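Local structure of GDP-mannose-dependent alpha-(1-6)-phosphatidylinositol monomannoside mannosyltransferase (3OKP) at residues N12-R17 with V60-R65; I81-E86 with K106-S111; A94-A99 with Q132-I137; I114-G119 with V143-S148; F165-S170 with G369-N374. The protein belongs to the GT-B glycosyltransferases, enzymes built from two Rossmann-like domains, and binds guanosine-5'-diphosphate-alpha-D-mannose in a pocket. All blocks are in the same frame, centred on the assembly; numbering follows the deposited sequence.

Contact 1: N12-R17 with V60-R65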
# COMPACT_ATOMS: atom_id res chain seq x y z
N ASN A 12 3.24 16.64 6.08
CA ASN A 12 4.57 16.43 6.63
C ASN A 12 5.29 15.29 5.90
O ASN A 12 6.47 15.05 6.11
CB ASN A 12 4.48 16.13 8.13
CG ASN A 12 5.84 16.11 8.81
OD1 ASN A 12 6.63 17.05 8.67
ND2 ASN A 12 6.12 15.04 9.54
N ASP A 13 4.55 14.59 5.03
CA ASP A 13 5.05 13.39 4.37
C ASP A 13 5.15 13.59 2.86
O ASP A 13 4.19 13.34 2.13
CB ASP A 13 4.12 12.20 4.66
CG ASP A 13 3.85 12.01 6.14
OD1 ASP A 13 4.81 11.81 6.92
OD2 ASP A 13 2.66 12.04 6.53
N PHE A 14 6.30 14.05 2.40
CA PHE A 14 6.51 14.31 0.98
C PHE A 14 7.94 13.90 0.59
O PHE A 14 8.84 14.00 1.42
CB PHE A 14 6.26 15.79 0.67
CG PHE A 14 6.00 16.09 -0.79
CD1 PHE A 14 4.83 15.66 -1.41
CD2 PHE A 14 6.92 16.82 -1.54
CE1 PHE A 14 4.58 15.93 -2.75
CE2 PHE A 14 6.68 17.09 -2.89
CZ PHE A 14 5.51 16.65 -3.49
N PRO A 15 8.13 13.41 -0.65
CA PRO A 15 9.49 13.21 -1.16
C PRO A 15 10.34 14.48 -1.06
O PRO A 15 9.77 15.58 -0.95
CB PRO A 15 9.25 12.84 -2.63
CG PRO A 15 7.90 12.24 -2.66
CD PRO A 15 7.11 12.98 -1.62
N PRO A 16 11.68 14.36 -1.12
CA PRO A 16 12.48 13.18 -1.47
C PRO A 16 12.58 12.09 -0.39
O PRO A 16 13.10 11.01 -0.68
CB PRO A 16 13.86 13.77 -1.77
CG PRO A 16 13.93 14.98 -0.92
CD PRO A 16 12.53 15.53 -0.83
N ARG A 17 12.09 12.36 0.82
CA ARG A 17 12.06 11.35 1.88
C ARG A 17 11.29 10.11 1.43
O ARG A 17 10.23 10.21 0.79
CB ARG A 17 11.45 11.93 3.17
CG ARG A 17 11.55 11.00 4.38
CD ARG A 17 11.03 11.69 5.64
NE ARG A 17 10.94 10.75 6.77
N VAL A 60 5.60 23.22 -5.41
CA VAL A 60 5.77 22.80 -4.01
C VAL A 60 6.26 24.00 -3.20
O VAL A 60 7.30 24.59 -3.50
CB VAL A 60 6.78 21.62 -3.87
CG1 VAL A 60 6.95 21.22 -2.40
CG2 VAL A 60 6.33 20.42 -4.70
N ILE A 61 5.47 24.38 -2.20
CA ILE A 61 5.85 25.43 -1.26
C ILE A 61 6.41 24.77 0.00
O ILE A 61 5.68 24.08 0.72
CB ILE A 61 4.66 26.36 -0.91
CG1 ILE A 61 4.11 27.01 -2.19
CG2 ILE A 61 5.08 27.43 0.11
CD1 ILE A 61 2.73 27.64 -2.03
N ARG A 62 7.70 24.97 0.25
CA ARG A 62 8.38 24.30 1.35
C ARG A 62 8.31 25.09 2.66
O ARG A 62 8.70 26.27 2.72
CB ARG A 62 9.83 23.99 0.98
CG ARG A 62 10.01 22.91 -0.09
CD ARG A 62 9.77 21.51 0.46
NE ARG A 62 9.99 20.48 -0.56
CZ ARG A 62 9.96 19.17 -0.33
NH1 ARG A 62 9.72 18.71 0.89
NH2 ARG A 62 10.18 18.32 -1.33
N TRP A 63 7.80 24.43 3.69
CA TRP A 63 7.78 24.95 5.05
C TRP A 63 9.16 24.68 5.66
O TRP A 63 9.59 23.53 5.73
CB TRP A 63 6.65 24.26 5.83
CG TRP A 63 6.39 24.75 7.24
CD1 TRP A 63 6.39 23.98 8.38
CD2 TRP A 63 6.06 26.08 7.67
NE1 TRP A 63 6.09 24.75 9.48
CE2 TRP A 63 5.89 26.05 9.07
CE3 TRP A 63 5.90 27.31 7.00
CZ2 TRP A 63 5.56 27.19 9.82
CZ3 TRP A 63 5.58 28.44 7.75
CH2 TRP A 63 5.42 28.37 9.14
N PRO A 64 9.88 25.75 6.08
CA PRO A 64 11.28 25.63 6.50
C PRO A 64 11.45 24.98 7.89
O PRO A 64 12.34 25.38 8.65
CB PRO A 64 11.76 27.08 6.52
CG PRO A 64 10.54 27.86 6.86
CD PRO A 64 9.40 27.14 6.17
N ARG A 65 10.61 24.00 8.19
CA ARG A 65 10.68 23.24 9.43
C ARG A 65 10.79 21.75 9.11
O ARG A 65 10.19 21.26 8.15
CB ARG A 65 9.43 23.49 10.28
CG ARG A 65 9.42 24.81 11.05
CD ARG A 65 10.37 24.77 12.24
NE ARG A 65 9.97 25.68 13.31
CZ ARG A 65 10.34 26.96 13.39
NH1 ARG A 65 9.93 27.70 14.41
NH2 ARG A 65 11.11 27.49 12.45
O HOH W 1 10.01 16.29 2.18
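Arg62 reaches across to the loop 12-17 and donates a hydrogen bond from NH2 to the carbonyl oxygen of Pro15. The bond is short and straight: NH2 to O is 2.8 Å, with 168° at the hydrogen. It lands on a lone pair in the carbonyl plane, and the oxygen lies close to the guanidinium plane. The same NH2 meets two apolar neighbours. It stands 3.6 Å from Phe14 CD2, at the edge of the ring and in its plane, and it faces Pro16 CD tip to tip at 3.7 Å. The ring and guanidinium planes are 68° apart, so this is an edge approach and not a stack. CG2 of Val60 packs against Phe14 CE2 at 3.8 Å.

Water 1 makes a second link. It lies 2.7 Å from Phe14 O, to which it can donate, and accepts from Arg62 NH1 at 2.8 Å.

Further out, the positioning is done by a bend in the Arg62 chain at chi2 (-76°), which turns CD toward the loop. NE is in a salt bridge with Asp53, and NH1 also bonds to Ser42 O. On the loop side, Pro15 CD lies over the rim of one face of the Phe14 ring, and a cis peptide bond precedes Pro16. Helix 46-53 adds Tyr52 against both prolines.

With all three guanidinium nitrogens engaged, the group has little freedom to rotate. The nearby Asp53 carboxylate probably offsets its charge, leaving Arg62 to tie the loop after strand 7-11 to the edge strand 59-63 through backbone carbonyls.

Contact 2: I81-E86 with K106-S111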
# COMPACT_ATOMS: atom_id res chain seq x y z
N ILE A 81 -1.67 30.89 1.70
CA ILE A 81 -1.54 30.15 0.44
C ILE A 81 -2.92 29.90 -0.17
O ILE A 81 -3.12 30.09 -1.37
CB ILE A 81 -0.76 28.82 0.62
CG1 ILE A 81 0.68 29.09 1.05
CG2 ILE A 81 -0.79 27.99 -0.68
CD1 ILE A 81 1.40 27.87 1.64
N ILE A 82 -3.87 29.48 0.67
CA ILE A 82 -5.26 29.26 0.25
C ILE A 82 -5.82 30.48 -0.49
O ILE A 82 -6.41 30.35 -1.56
CB ILE A 82 -6.16 28.87 1.46
CG1 ILE A 82 -5.85 27.44 1.91
CG2 ILE A 82 -7.65 29.01 1.10
CD1 ILE A 82 -6.32 27.10 3.33
N ARG A 83 -5.60 31.67 0.08
CA ARG A 83 -6.10 32.90 -0.51
C ARG A 83 -5.29 33.37 -1.73
O ARG A 83 -5.87 33.82 -2.72
CB ARG A 83 -6.21 34.00 0.54
CG ARG A 83 -7.26 33.69 1.62
CD ARG A 83 -7.33 34.78 2.68
NE ARG A 83 -6.19 34.74 3.60
CZ ARG A 83 -6.26 34.36 4.88
NH1 ARG A 83 -7.42 33.99 5.41
NH2 ARG A 83 -5.17 34.36 5.63
N GLU A 84 -3.96 33.24 -1.66
CA GLU A 84 -3.08 33.69 -2.75
C GLU A 84 -3.20 32.83 -4.01
O GLU A 84 -3.20 33.35 -5.12
CB GLU A 84 -1.62 33.74 -2.29
N ARG A 85 -3.30 31.51 -3.82
CA ARG A 85 -3.42 30.59 -4.95
C ARG A 85 -4.87 30.28 -5.31
O ARG A 85 -5.13 29.43 -6.16
CB ARG A 85 -2.64 29.29 -4.68
CG ARG A 85 -1.12 29.43 -4.74
CD ARG A 85 -0.62 29.57 -6.18
NE ARG A 85 0.84 29.69 -6.24
CZ ARG A 85 1.50 30.83 -6.38
NH1 ARG A 85 0.85 31.99 -6.50
NH2 ARG A 85 2.83 30.82 -6.42
N GLU A 86 -5.81 30.98 -4.66
CA GLU A 86 -7.25 30.79 -4.88
C GLU A 86 -7.66 29.31 -4.76
O GLU A 86 -8.27 28.74 -5.67
CB GLU A 86 -7.70 31.40 -6.21
CG GLU A 86 -7.70 32.93 -6.23
CD GLU A 86 -8.40 33.51 -7.45
OE1 GLU A 86 -8.04 33.15 -8.59
OE2 GLU A 86 -9.31 34.35 -7.26
N LYS A 106 -11.21 26.26 6.28
CA LYS A 106 -12.54 26.79 5.98
C LYS A 106 -12.64 28.29 6.24
O LYS A 106 -13.27 29.02 5.48
CB LYS A 106 -13.62 26.02 6.75
CG LYS A 106 -13.83 24.59 6.26
CD LYS A 106 -15.12 23.99 6.79
CE LYS A 106 -15.44 22.68 6.07
NZ LYS A 106 -16.52 21.90 6.76
N GLN A 107 -12.00 28.75 7.32
CA GLN A 107 -11.93 30.17 7.65
C GLN A 107 -11.23 30.97 6.55
O GLN A 107 -11.63 32.09 6.23
CB GLN A 107 -11.19 30.40 8.97
CG GLN A 107 -11.92 29.90 10.21
CD GLN A 107 -11.10 30.08 11.47
OE1 GLN A 107 -10.01 30.66 11.45
NE2 GLN A 107 -11.62 29.57 12.58
N ALA A 108 -10.18 30.37 5.97
CA ALA A 108 -9.39 31.01 4.91
C ALA A 108 -10.12 31.04 3.57
O ALA A 108 -9.68 31.73 2.64
CB ALA A 108 -8.04 30.31 4.77
N GLY A 109 -11.23 30.31 3.47
CA GLY A 109 -12.09 30.39 2.30
C GLY A 109 -12.19 29.14 1.44
O GLY A 109 -12.84 29.16 0.40
N ALA A 110 -11.54 28.06 1.88
CA ALA A 110 -11.65 26.77 1.18
C ALA A 110 -13.07 26.21 1.28
O ALA A 110 -13.69 26.27 2.35
CB ALA A 110 -10.64 25.77 1.73
N SER A 111 -13.58 25.68 0.17
CA SER A 111 -14.96 25.20 0.09
C SER A 111 -15.09 23.70 0.34
O SER A 111 -16.20 23.18 0.50
CB SER A 111 -15.58 25.58 -1.26
OG SER A 111 -14.77 25.12 -2.33
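Ala108 and Ile82 form the middle of this contact. The methyl of Ala108 points at the helix end, and both ends of the Ile82 side chain lie against it: CG2 is 3.9 Å from Ala108 CB, and CD1 is also 3.9 Å from Ala108 CB. With CG1 anti to the carbonyl carbon (chi1 -72°), CG2 is left anti to the backbone N, and it also rests 3.7 Å from Ala108 O. A looser touch joins Ile82 CG2 to Ala110 CB at 4.5 Å.

Arg83 closes the solvent side. Its CG passes 3.3 Å from Ala108 O, and the chain then bends at chi3 (-75°), which turns NE; NH1 lies 3.6 Å from Ala108 CA. Its charge is met within its own helix, where NH2 forms a salt bridge with Glu80.

Gly109, at positive phi, ends helix 102-107 in a Schellman motif, one of whose bonds runs from Gly109 N to Lys106 O. The contact brings together two helix C-termini by van der Waals packing. Helix 72-84 and the turn that ends helix 102-107 both pack on the same sheet: Ile82 reaches Leu8 of strand 7-11 and Val90 of strand 89-92, and Ala110 shares Val90.

Contact 3: A94-A99 with Q132-I137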
# COMPACT_ATOMS: atom_id res chain seq x y z
N ALA A 94 -2.26 13.18 5.33
CA ALA A 94 -2.45 12.31 6.48
C ALA A 94 -3.30 13.06 7.49
O ALA A 94 -3.00 14.21 7.82
CB ALA A 94 -1.11 11.90 7.08
N ALA A 95 -4.37 12.42 7.95
CA ALA A 95 -5.37 13.08 8.80
C ALA A 95 -4.83 13.51 10.16
O ALA A 95 -4.91 14.68 10.52
CB ALA A 95 -6.60 12.18 8.96
N ALA A 96 -4.26 12.56 10.91
CA ALA A 96 -3.78 12.84 12.26
C ALA A 96 -2.28 13.12 12.28
O ALA A 96 -1.50 12.30 11.79
CB ALA A 96 -4.12 11.68 13.19
N PRO A 97 -1.85 14.27 12.85
CA PRO A 97 -2.66 15.32 13.48
C PRO A 97 -2.93 16.59 12.65
O PRO A 97 -3.64 17.47 13.13
CB PRO A 97 -1.80 15.70 14.68
CG PRO A 97 -0.37 15.53 14.17
CD PRO A 97 -0.41 14.55 13.00
N LEU A 98 -2.38 16.69 11.43
CA LEU A 98 -2.43 17.95 10.67
C LEU A 98 -3.83 18.46 10.30
O LEU A 98 -4.04 19.67 10.19
CB LEU A 98 -1.53 17.92 9.43
CG LEU A 98 -0.03 18.15 9.60
CD1 LEU A 98 0.66 18.07 8.24
CD2 LEU A 98 0.29 19.48 10.29
N ALA A 99 -4.77 17.53 10.10
CA ALA A 99 -6.16 17.90 9.77
C ALA A 99 -6.89 18.60 10.92
O ALA A 99 -8.05 18.99 10.77
CB ALA A 99 -6.94 16.68 9.28
N GLN A 132 -10.74 11.55 20.79
CA GLN A 132 -11.33 12.90 20.81
C GLN A 132 -10.75 13.78 19.70
O GLN A 132 -11.46 14.60 19.12
CB GLN A 132 -11.14 13.56 22.18
N SER A 133 -9.45 13.60 19.42
CA SER A 133 -8.79 14.29 18.31
C SER A 133 -9.37 13.87 16.97
O SER A 133 -9.58 14.71 16.08
CB SER A 133 -7.28 14.04 18.34
OG SER A 133 -6.66 14.75 19.40
N LEU A 134 -9.62 12.57 16.82
CA LEU A 134 -10.26 12.02 15.62
C LEU A 134 -11.65 12.61 15.39
O LEU A 134 -12.03 12.89 14.25
CB LEU A 134 -10.32 10.49 15.70
CG LEU A 134 -9.30 9.67 14.89
CD1 LEU A 134 -7.87 10.19 14.96
CD2 LEU A 134 -9.37 8.19 15.29
N ARG A 135 -12.41 12.79 16.47
CA ARG A 135 -13.73 13.41 16.39
C ARG A 135 -13.65 14.87 15.94
O ARG A 135 -14.45 15.31 15.12
CB ARG A 135 -14.49 13.28 17.72
CG ARG A 135 -15.91 13.87 17.72
CD ARG A 135 -16.83 13.20 16.70
NE ARG A 135 -16.99 11.76 16.95
CZ ARG A 135 -17.93 11.23 17.74
NH1 ARG A 135 -18.81 12.01 18.36
NH2 ARG A 135 -17.99 9.92 17.90
N LYS A 136 -12.67 15.60 16.47
CA LYS A 136 -12.46 17.00 16.12
C LYS A 136 -12.11 17.15 14.64
O LYS A 136 -12.60 18.06 13.97
CB LYS A 136 -11.37 17.63 17.00
CG LYS A 136 -11.21 19.14 16.80
CD LYS A 136 -10.21 19.73 17.77
N ILE A 137 -11.28 16.24 14.14
CA ILE A 137 -10.96 16.15 12.72
C ILE A 137 -12.23 15.88 11.91
O ILE A 137 -12.52 16.60 10.95
CB ILE A 137 -9.87 15.07 12.43
CG1 ILE A 137 -8.51 15.51 13.00
CG2 ILE A 137 -9.76 14.78 10.93
CD1 ILE A 137 -7.51 14.39 13.18
O HOH W 2 -10.07 19.55 12.64
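Ile137 meets flat peptide groups of the loop 94-99; neither segment brings a ring or guanidinium into the contact. Its CD1 sits over one face of the peptide that joins Ala95 to Ala96, 3.7 Å from Ala95 O. Ala95 O also accepts the backbone N-H of Ala99, with O to N 2.9 Å; the bond closes the turn that holds cis Pro97 and leads into the 3-10 segment. Another flat group, the carbonyl of Ala99, lies beside Ile137 CG1, 4.1 Å from its C atom. Its oxygen is bound by water 2, which donates to Ala99 O at 2.8 Å and also to Lys136 O, bridging loop and helix.

The rest is apolar. Ile137 has CG1 anti to its carbonyl carbon (chi1 -69°), which leaves CG2 anti to the backbone N, and CG2 touches Ala99 CB at 3.8 Å. CD1 also touches Ala96, 4.1 Å from its CA. One turn earlier on the helix, Leu134 CD1 comes to 4.4 Å from Ala96 CB, a loose contact. Small alanines let the helix approach closely, with CA atoms of Ala99 and Ile137 5.9 Å apart.

Helix 128-140 thus lies against the loop that follows strand 89-92. Trp124 of helix 121-124 touches both Ala96 and Leu134, Phe159 of helix 149-159 touches Leu134 and Ile137, and Phe92 of strand 89-92 backs Ala99.

Contact 4: I114-G119 with V143-S148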
# COMPACT_ATOMS: atom_id res chain seq x y z
N ILE A 114 -10.50 17.83 2.64
CA ILE A 114 -10.32 16.39 2.53
C ILE A 114 -9.16 15.97 3.44
O ILE A 114 -8.16 16.69 3.53
CB ILE A 114 -10.01 15.94 1.07
CG1 ILE A 114 -11.03 16.52 0.07
CG2 ILE A 114 -9.98 14.42 0.94
CD1 ILE A 114 -10.56 17.78 -0.63
N ALA A 115 -9.31 14.84 4.11
CA ALA A 115 -8.21 14.23 4.87
C ALA A 115 -8.13 12.73 4.59
O ALA A 115 -9.15 12.04 4.58
CB ALA A 115 -8.37 14.50 6.36
N SER A 116 -6.92 12.25 4.34
CA SER A 116 -6.69 10.83 4.05
C SER A 116 -6.17 10.08 5.27
O SER A 116 -5.20 10.49 5.90
CB SER A 116 -5.72 10.65 2.87
OG SER A 116 -6.31 11.07 1.65
N THR A 117 -6.83 8.97 5.60
CA THR A 117 -6.35 8.07 6.64
C THR A 117 -5.54 6.96 6.01
O THR A 117 -5.67 6.69 4.81
CB THR A 117 -7.50 7.46 7.47
OG1 THR A 117 -8.34 6.67 6.62
CG2 THR A 117 -8.33 8.55 8.15
N HIS A 118 -4.70 6.32 6.82
CA HIS A 118 -3.87 5.22 6.35
C HIS A 118 -3.95 4.05 7.34
O HIS A 118 -4.99 3.41 7.45
CB HIS A 118 -2.44 5.70 6.09
CG HIS A 118 -2.36 6.89 5.19
ND1 HIS A 118 -2.26 6.79 3.82
CD2 HIS A 118 -2.40 8.22 5.46
CE1 HIS A 118 -2.23 8.00 3.28
NE2 HIS A 118 -2.32 8.88 4.26
N GLY A 119 -2.87 3.80 8.07
CA GLY A 119 -2.85 2.73 9.07
C GLY A 119 -2.97 3.21 10.51
O GLY A 119 -3.65 2.59 11.32
N VAL A 143 -14.59 15.37 3.56
CA VAL A 143 -14.36 14.06 2.98
C VAL A 143 -13.20 13.36 3.70
O VAL A 143 -12.08 13.86 3.71
CB VAL A 143 -14.04 14.13 1.46
CG1 VAL A 143 -13.82 12.73 0.88
CG2 VAL A 143 -15.16 14.85 0.70
N LEU A 144 -13.49 12.22 4.31
CA LEU A 144 -12.45 11.40 4.91
C LEU A 144 -12.22 10.16 4.06
O LEU A 144 -13.14 9.36 3.86
CB LEU A 144 -12.80 11.02 6.35
CG LEU A 144 -11.63 10.42 7.14
CD1 LEU A 144 -10.80 11.52 7.81
CD2 LEU A 144 -12.12 9.42 8.16
N THR A 145 -11.00 10.00 3.56
CA THR A 145 -10.67 8.83 2.76
C THR A 145 -10.04 7.71 3.60
O THR A 145 -9.40 7.98 4.61
CB THR A 145 -9.80 9.16 1.51
OG1 THR A 145 -8.41 9.25 1.88
CG2 THR A 145 -10.25 10.46 0.84
N TYR A 146 -10.26 6.47 3.17
CA TYR A 146 -9.78 5.29 3.87
C TYR A 146 -9.24 4.27 2.87
O TYR A 146 -9.66 4.26 1.71
CB TYR A 146 -10.90 4.68 4.73
CG TYR A 146 -12.12 4.23 3.94
CD1 TYR A 146 -12.20 2.93 3.43
CD2 TYR A 146 -13.19 5.09 3.70
CE1 TYR A 146 -13.31 2.51 2.70
CE2 TYR A 146 -14.31 4.67 2.98
CZ TYR A 146 -14.36 3.38 2.48
OH TYR A 146 -15.46 2.95 1.77
N ILE A 147 -8.32 3.42 3.32
CA ILE A 147 -7.65 2.46 2.43
C ILE A 147 -8.39 1.11 2.27
O ILE A 147 -8.28 0.46 1.24
CB ILE A 147 -6.16 2.23 2.83
CG1 ILE A 147 -6.04 1.52 4.18
CG2 ILE A 147 -5.39 3.56 2.81
CD1 ILE A 147 -4.65 0.97 4.49
N SER A 148 -9.13 0.71 3.30
CA SER A 148 -9.90 -0.54 3.26
C SER A 148 -11.17 -0.47 4.10
O SER A 148 -11.27 0.35 5.02
CB SER A 148 -9.03 -1.72 3.73
OG SER A 148 -8.56 -1.52 5.05
O HOH W 3 -7.06 7.10 2.46
O HOH W 4 -7.39 3.93 6.20
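Thr117 meets Thr145 and Leu144 just past the end of its own strand. Starting at its root, CB is 3.5 Å from Thr145 O. OG1, set between backbone N and carbonyl carbon (chi1 62°), donates to Thr145 O over a short 2.6 Å, in the carbonyl plane and on a lone pair. CG2 also faces the neighbouring strand, 3.9 Å from Leu144 CD1, the two side chains at about a right angle. Thr145 O is gripped twice, for Thr117 N also donates to it at 2.9 Å, tilted 35° from the carbonyl plane. Water 4 donates to Thr117 OG1 and to His118 O and accepts from Ile147 N, carrying the pairing past the last strand residues.

On the face with Ile114 and Val143, Ser116 OG and Thr145 OG1 share a hydrogen bond of 2.8 Å. Trp91 NE1 bonds the same Ser116 OG, and water 3 links Thr145 OG1 to Thr117 O. Ile114 and Val143 lie side by side here, pointing the same way. The backbone ladder is regular: Ala115 N bonds to Val143 O at 3.0 Å and Thr145 N to Ala115 O at 2.9 Å.

Ser148, the N-cap of helix 149-159, also binds Gly291 O, and the side chain of Ile147 is about 8 Å from guanosine-5'-diphosphate-alpha-D-mannose. Parallel strands joined through helices, with their C-terminal ends turned toward the ligand cleft, are the mark of the Rossmann-like N-terminal domain of a GT-B glycosyltransferase.

Contact 5: F165-S170 with G369-N374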
# COMPACT_ATOMS: atom_id res chain seq x y z
N PHE A 165 -17.42 9.40 3.77
CA PHE A 165 -16.30 8.46 3.75
C PHE A 165 -16.09 7.87 2.35
O PHE A 165 -17.02 7.32 1.76
CB PHE A 165 -16.50 7.37 4.79
CG PHE A 165 -16.55 7.88 6.21
CD1 PHE A 165 -15.38 7.97 6.97
CD2 PHE A 165 -17.75 8.26 6.79
CE1 PHE A 165 -15.42 8.44 8.28
CE2 PHE A 165 -17.80 8.73 8.10
CZ PHE A 165 -16.64 8.83 8.84
N GLU A 166 -14.87 8.01 1.84
CA GLU A 166 -14.54 7.59 0.48
C GLU A 166 -13.36 6.63 0.44
O GLU A 166 -12.33 6.88 1.07
CB GLU A 166 -14.25 8.81 -0.40
CG GLU A 166 -15.42 9.77 -0.61
CD GLU A 166 -16.43 9.28 -1.65
OE1 GLU A 166 -16.13 8.31 -2.38
OE2 GLU A 166 -17.52 9.88 -1.73
N HIS A 167 -13.51 5.54 -0.30
CA HIS A 167 -12.46 4.53 -0.44
C HIS A 167 -11.36 5.03 -1.39
O HIS A 167 -11.57 5.15 -2.60
CB HIS A 167 -13.06 3.20 -0.93
CG HIS A 167 -12.09 2.05 -0.91
ND1 HIS A 167 -11.98 1.15 -1.95
CD2 HIS A 167 -11.20 1.65 0.03
CE1 HIS A 167 -11.07 0.25 -1.66
NE2 HIS A 167 -10.58 0.53 -0.46
N LEU A 168 -10.19 5.34 -0.83
CA LEU A 168 -9.06 5.80 -1.63
C LEU A 168 -7.75 5.12 -1.24
O LEU A 168 -6.86 5.75 -0.64
CB LEU A 168 -8.94 7.34 -1.58
CG LEU A 168 -8.14 8.01 -2.71
CD1 LEU A 168 -8.87 7.92 -4.04
CD2 LEU A 168 -7.83 9.46 -2.37
N PRO A 169 -7.62 3.82 -1.57
CA PRO A 169 -6.37 3.11 -1.36
C PRO A 169 -5.35 3.45 -2.44
O PRO A 169 -5.71 4.05 -3.45
CB PRO A 169 -6.78 1.64 -1.50
CG PRO A 169 -7.91 1.68 -2.45
CD PRO A 169 -8.66 2.93 -2.13
N SER A 170 -4.10 3.07 -2.22
CA SER A 170 -3.07 3.17 -3.25
C SER A 170 -3.48 2.38 -4.49
O SER A 170 -4.17 1.37 -4.40
CB SER A 170 -1.74 2.65 -2.72
OG SER A 170 -0.74 2.69 -3.72
N GLY A 369 -6.67 7.26 -9.92
CA GLY A 369 -6.56 8.67 -10.29
C GLY A 369 -7.91 9.29 -10.62
O GLY A 369 -8.18 10.43 -10.24
N GLU A 370 -8.75 8.53 -11.31
CA GLU A 370 -10.12 8.95 -11.62
C GLU A 370 -10.96 9.13 -10.36
O GLU A 370 -11.74 10.09 -10.26
CB GLU A 370 -10.80 7.97 -12.58
CG GLU A 370 -10.35 8.10 -14.02
N ARG A 371 -10.79 8.22 -9.40
CA ARG A 371 -11.44 8.34 -8.09
C ARG A 371 -11.06 9.63 -7.38
O ARG A 371 -11.92 10.31 -6.81
CB ARG A 371 -11.11 7.14 -7.19
CG ARG A 371 -11.81 5.84 -7.55
CD ARG A 371 -11.63 4.84 -6.43
NE ARG A 371 -12.21 3.52 -6.73
CZ ARG A 371 -12.22 2.50 -5.87
NH1 ARG A 371 -11.70 2.64 -4.66
NH2 ARG A 371 -12.76 1.35 -6.22
N LEU A 372 -9.77 9.97 -7.40
CA LEU A 372 -9.29 11.21 -6.79
C LEU A 372 -9.84 12.44 -7.51
O LEU A 372 -10.24 13.42 -6.87
CB LEU A 372 -7.76 11.27 -6.72
CG LEU A 372 -7.16 12.52 -6.06
CD1 LEU A 372 -7.62 12.67 -4.60
CD2 LEU A 372 -5.64 12.52 -6.14
N THR A 373 -9.86 12.39 -8.84
CA THR A 373 -10.41 13.47 -9.66
C THR A 373 -11.86 13.76 -9.27
O THR A 373 -12.24 14.92 -9.09
CB THR A 373 -10.28 13.17 -11.17
OG1 THR A 373 -8.90 12.95 -11.49
CG2 THR A 373 -10.80 14.34 -12.01
N ASN A 374 -12.65 12.70 -9.11
CA ASN A 374 -14.05 12.83 -8.70
C ASN A 374 -14.23 13.51 -7.34
O ASN A 374 -15.16 14.29 -7.16
CB ASN A 374 -14.75 11.47 -8.71
CG ASN A 374 -14.90 10.90 -10.11
OD1 ASN A 374 -14.74 11.60 -11.11
ND2 ASN A 374 -15.22 9.61 -10.19
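Arg371 and His167 come together through two torsions: His167 holds CG anti to its backbone N (chi1 -171°), and Arg371 holds CG anti to its carbonyl carbon, with the chain then extended from CG to NE. In this GT-B fold, the helix 365-377 near the end of the chain returns to the N-terminal domain, and here it packs beside the edge strand 164-167.

NH1 of Arg371 donates to His167 O at 3.2 Å. The bond is bent, 137° at the hydrogen, and the donor stands 54° above the carbonyl plane. NH1 also lies 3.1 Å from His167 ND1. The imidazole is steadied from two directions: NE2 hydrogen-bonds to Ile147 O, and Pro169 CD sits over the ring centre, 3.4 Å above its plane.

Behind this polar pair, Leu168 wedges its two methyls against the helix. CD1 meets Arg371 CB at 3.9 Å, the two side chains sliding past each other in opposite directions. CD2 meets Leu372 CD1, also at 3.9 Å. Met368, just before 369-374, touches Leu168 and Pro169 as well.

On the helix itself Gln32 bonds to Thr373 OG1, linking this turn to the N-terminal domain. Gly369 O accepts from both Thr373 N and Thr373 OG1, each at 2.9 Å, and the two donors reach it from opposite faces of its carbonyl plane.

Overall arrangement
All five contacts gather round the seven-stranded parallel sheet of the N-terminal domain. Contact 1 lies at its 59-63 edge and contact 5 at the 164-167 edge, centres 23 Å apart. Contact 4 joins two adjacent strands, 112-116 and 143-146, and its centre is 9 Å from contact 5 and 11 Å from contact 3. Contact 2, its centre about 20 Å from those of contacts 1 and 3, sits outermost, touching contact 1 through Ile61 and Ile81. Along the chain contact 1 closes first, contacts 2 and 3 interleave, as do 3 and 4, and contact 5 closes last, after the second domain. Contacts 4 and 5 lie near the ligand, with contact 5 adding the returning helix.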